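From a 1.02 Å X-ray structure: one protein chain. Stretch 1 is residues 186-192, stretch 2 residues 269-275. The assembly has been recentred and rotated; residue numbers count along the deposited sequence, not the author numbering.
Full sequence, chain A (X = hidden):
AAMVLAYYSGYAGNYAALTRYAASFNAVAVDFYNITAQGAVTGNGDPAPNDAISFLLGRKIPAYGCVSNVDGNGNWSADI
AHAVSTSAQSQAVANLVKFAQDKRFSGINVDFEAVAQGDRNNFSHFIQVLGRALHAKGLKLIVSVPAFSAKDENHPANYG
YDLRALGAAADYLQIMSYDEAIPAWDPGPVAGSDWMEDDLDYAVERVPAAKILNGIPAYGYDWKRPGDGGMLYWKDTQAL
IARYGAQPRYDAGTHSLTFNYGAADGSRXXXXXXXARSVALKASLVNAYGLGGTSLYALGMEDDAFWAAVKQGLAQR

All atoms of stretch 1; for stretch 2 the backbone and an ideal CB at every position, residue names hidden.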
# COMPACT_ATOMS: atom_id res chain seq x y z
N ASP A 186 15.87 -1.93 12.94
CA ASP A 186 15.79 -1.21 14.21
C ASP A 186 14.41 -0.58 14.38
O ASP A 186 13.79 -0.17 13.40
CB ASP A 186 16.81 -0.07 14.25
CG ASP A 186 18.25 -0.53 14.39
OD1 ASP A 186 18.48 -1.71 14.71
OD2 ASP A 186 19.15 0.31 14.17
N PRO A 187 13.94 -0.42 15.62
CA PRO A 187 12.69 0.33 15.83
C PRO A 187 12.78 1.75 15.30
O PRO A 187 13.80 2.42 15.43
CB PRO A 187 12.52 0.31 17.36
CG PRO A 187 13.32 -0.87 17.83
CD PRO A 187 14.47 -0.97 16.88
N GLY A 188 11.66 2.23 14.77
CA GLY A 188 11.50 3.61 14.43
C GLY A 188 10.14 3.83 13.80
O GLY A 188 9.40 2.87 13.58
N PRO A 189 9.84 5.08 13.47
CA PRO A 189 8.57 5.36 12.81
C PRO A 189 8.35 4.46 11.60
O PRO A 189 9.25 4.24 10.78
CB PRO A 189 8.72 6.83 12.39
CG PRO A 189 9.66 7.41 13.39
CD PRO A 189 10.62 6.29 13.73
N VAL A 190 7.12 3.98 11.49
CA VAL A 190 6.72 3.12 10.37
C VAL A 190 6.30 3.93 9.15
O VAL A 190 6.44 3.47 8.02
CB VAL A 190 5.60 2.18 10.85
CG1 VAL A 190 5.08 1.33 9.72
CG2 VAL A 190 6.11 1.33 12.00
N ALA A 191 5.80 5.14 9.37
CA ALA A 191 5.32 6.01 8.32
C ALA A 191 5.58 7.46 8.75
O ALA A 191 4.68 8.29 8.78
CB ALA A 191 3.84 5.75 8.03
N GLY A 192 6.83 7.76 9.07
CA GLY A 192 7.16 9.07 9.60
C GLY A 192 6.84 10.16 8.59
O GLY A 192 7.11 10.02 7.39
N UNK A 269 10.24 -3.72 25.29
CA UNK A 269 9.67 -3.53 23.96
C UNK A 269 9.59 -2.06 23.60
O UNK A 269 9.52 -1.18 24.47
CB UNK A 269 8.28 -4.16 23.88
N UNK A 270 9.59 -1.81 22.29
CA UNK A 270 9.41 -0.48 21.73
C UNK A 270 8.35 -0.59 20.64
O UNK A 270 8.47 -1.43 19.74
CB UNK A 270 10.72 0.09 21.18
N UNK A 271 7.31 0.23 20.74
CA UNK A 271 6.26 0.30 19.73
C UNK A 271 6.34 1.64 19.03
O UNK A 271 6.52 2.67 19.67
CB UNK A 271 4.88 0.09 20.35
N UNK A 272 6.19 1.62 17.71
CA UNK A 272 5.95 2.81 16.91
C UNK A 272 4.67 2.59 16.12
O UNK A 272 4.53 1.56 15.45
CB UNK A 272 7.13 3.11 15.98
N UNK A 273 3.73 3.54 16.19
CA UNK A 273 2.46 3.41 15.51
C UNK A 273 1.89 4.80 15.26
O UNK A 273 2.58 5.82 15.37
CB UNK A 273 1.49 2.55 16.32
N UNK A 274 0.61 4.81 14.90
CA UNK A 274 -0.15 6.01 14.56
C UNK A 274 -1.15 6.32 15.66
O UNK A 274 -1.51 5.46 16.48
CB UNK A 274 -0.87 5.84 13.22
N UNK A 275 -1.63 7.57 15.66
CA UNK A 275 -2.84 7.91 16.40
C UNK A 275 -3.74 8.75 15.50
O UNK A 275 -3.47 8.91 14.32
CB UNK A 275 -2.51 8.66 17.69

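Stretch 2 runs as a strand through position 273, nearly parallel to stretch 1, their end-to-end directions 8° apart. No direct hydrogen bond joins the two, so side-chain packing and water must make the contact.

Position 269 lies beyond the reach of stretch 1. Many side chains would suit. The deposited residue is His269, whose ND1 is hydrogen-bonded elsewhere in the structure.

At position 270 CA-to-CB points toward stretch 1, and the ideal CB of position 270 lies 4.2 Å from Pro187 CB. The neighbour is an apolar ring. A small or beta-branched side chain with a methyl group would suit, such as Val, Thr or Ile. The residue is Thr270, with chi1 in m. Thr270 CG2 packs 3.9 Å from Pro187 CB, while OG1 is hydrogen-bonded elsewhere in the structure.

Position 271 points away, as expected for alternation along a strand. Beta-branched residues would suit, among others. It is Val271, chi1 t, with no contact to stretch 1.

Position 272 points toward stretch 1 again. The ideal CB of position 272 is 3.3 Å from Gly188 O and 4.1 Å from Pro189 CA. The surface offered is flat: a glycine without a side chain, followed by a proline ring. A broad, flat side chain could lie on it, so Trp, Tyr or Phe are all plausible. The residue is Trp272, with chi1 m and chi2 91°. One ring face takes two CH-pi contacts. Gly188 CA sits 3.6 Å from the centroid of the five-membered ring of Trp272, and Pro189 CD 3.8 Å from that of its six-membered ring, almost on its normal. Pro189 CG reaches CZ3 of Trp272 at 3.7 Å. Trp272 has the largest area covered by stretch 1.

Position 273 points away, so stretch 1 hardly limits its side chain. It is Thr273, chi1 t. Its backbone still matters: water 1 accepts from Val190 N at 2.9 Å and donates a weak bond to Thr273 O at 3.4 Å.

Position 274 points sideways, with nothing of stretch 1 near its ideal CB. Only a longer side chain could bend back. Ala191 N offers a donor there, so Glu or Gln would suit. Glu274 folds back with chi1 and chi2 both m. Water 2 accepts from Ala191 N at 2.9 Å and donates to Glu274 OE2 at 2.7 Å. Glu274 OE2 also lies 3.7 Å from Ala191 CB.

Position 275 is out of reach and directly precedes a helix, where Asn, Asp, Ser or Thr can cap. Asn275 caps a backbone N just past the stretch.

Stretch 2, residues 269-275: HTVWTEN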
# COMPACT_ATOMS: atom_id res chain seq x y z
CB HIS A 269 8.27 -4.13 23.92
CG HIS A 269 8.26 -5.62 23.84
ND1 HIS A 269 7.63 -6.31 22.81
CD2 HIS A 269 8.82 -6.56 24.63
CE1 HIS A 269 7.79 -7.60 23.00
NE2 HIS A 269 8.51 -7.78 24.10
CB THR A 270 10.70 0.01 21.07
OG1 THR A 270 11.75 0.02 22.03
CG2 THR A 270 10.58 1.40 20.56
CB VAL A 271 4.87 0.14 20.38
CG1 VAL A 271 3.74 0.35 19.36
CG2 VAL A 271 4.75 -1.21 21.06
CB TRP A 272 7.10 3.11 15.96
CG TRP A 272 8.29 3.70 16.63
CD1 TRP A 272 9.35 3.03 17.15
CD2 TRP A 272 8.56 5.10 16.83
NE1 TRP A 272 10.27 3.92 17.66
CE2 TRP A 272 9.80 5.19 17.48
CE3 TRP A 272 7.87 6.27 16.54
CZ2 TRP A 272 10.37 6.42 17.85
CZ3 TRP A 272 8.41 7.47 16.89
CH2 TRP A 272 9.66 7.55 17.53
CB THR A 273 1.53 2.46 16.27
OG1 THR A 273 0.41 2.16 15.43
CG2 THR A 273 1.09 3.05 17.59
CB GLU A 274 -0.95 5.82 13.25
CG GLU A 274 -0.14 5.35 12.04
CD GLU A 274 0.97 6.31 11.65
OE1 GLU A 274 0.73 7.55 11.71
OE2 GLU A 274 2.07 5.83 11.30
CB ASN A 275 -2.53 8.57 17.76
CG ASN A 275 -1.94 9.96 17.62
OD1 ASN A 275 -1.76 10.48 16.53
ND2 ASN A 275 -1.62 10.57 18.76
O HOH W 1 5.03 4.40 13.43
O HOH W 2 4.64 6.58 11.60
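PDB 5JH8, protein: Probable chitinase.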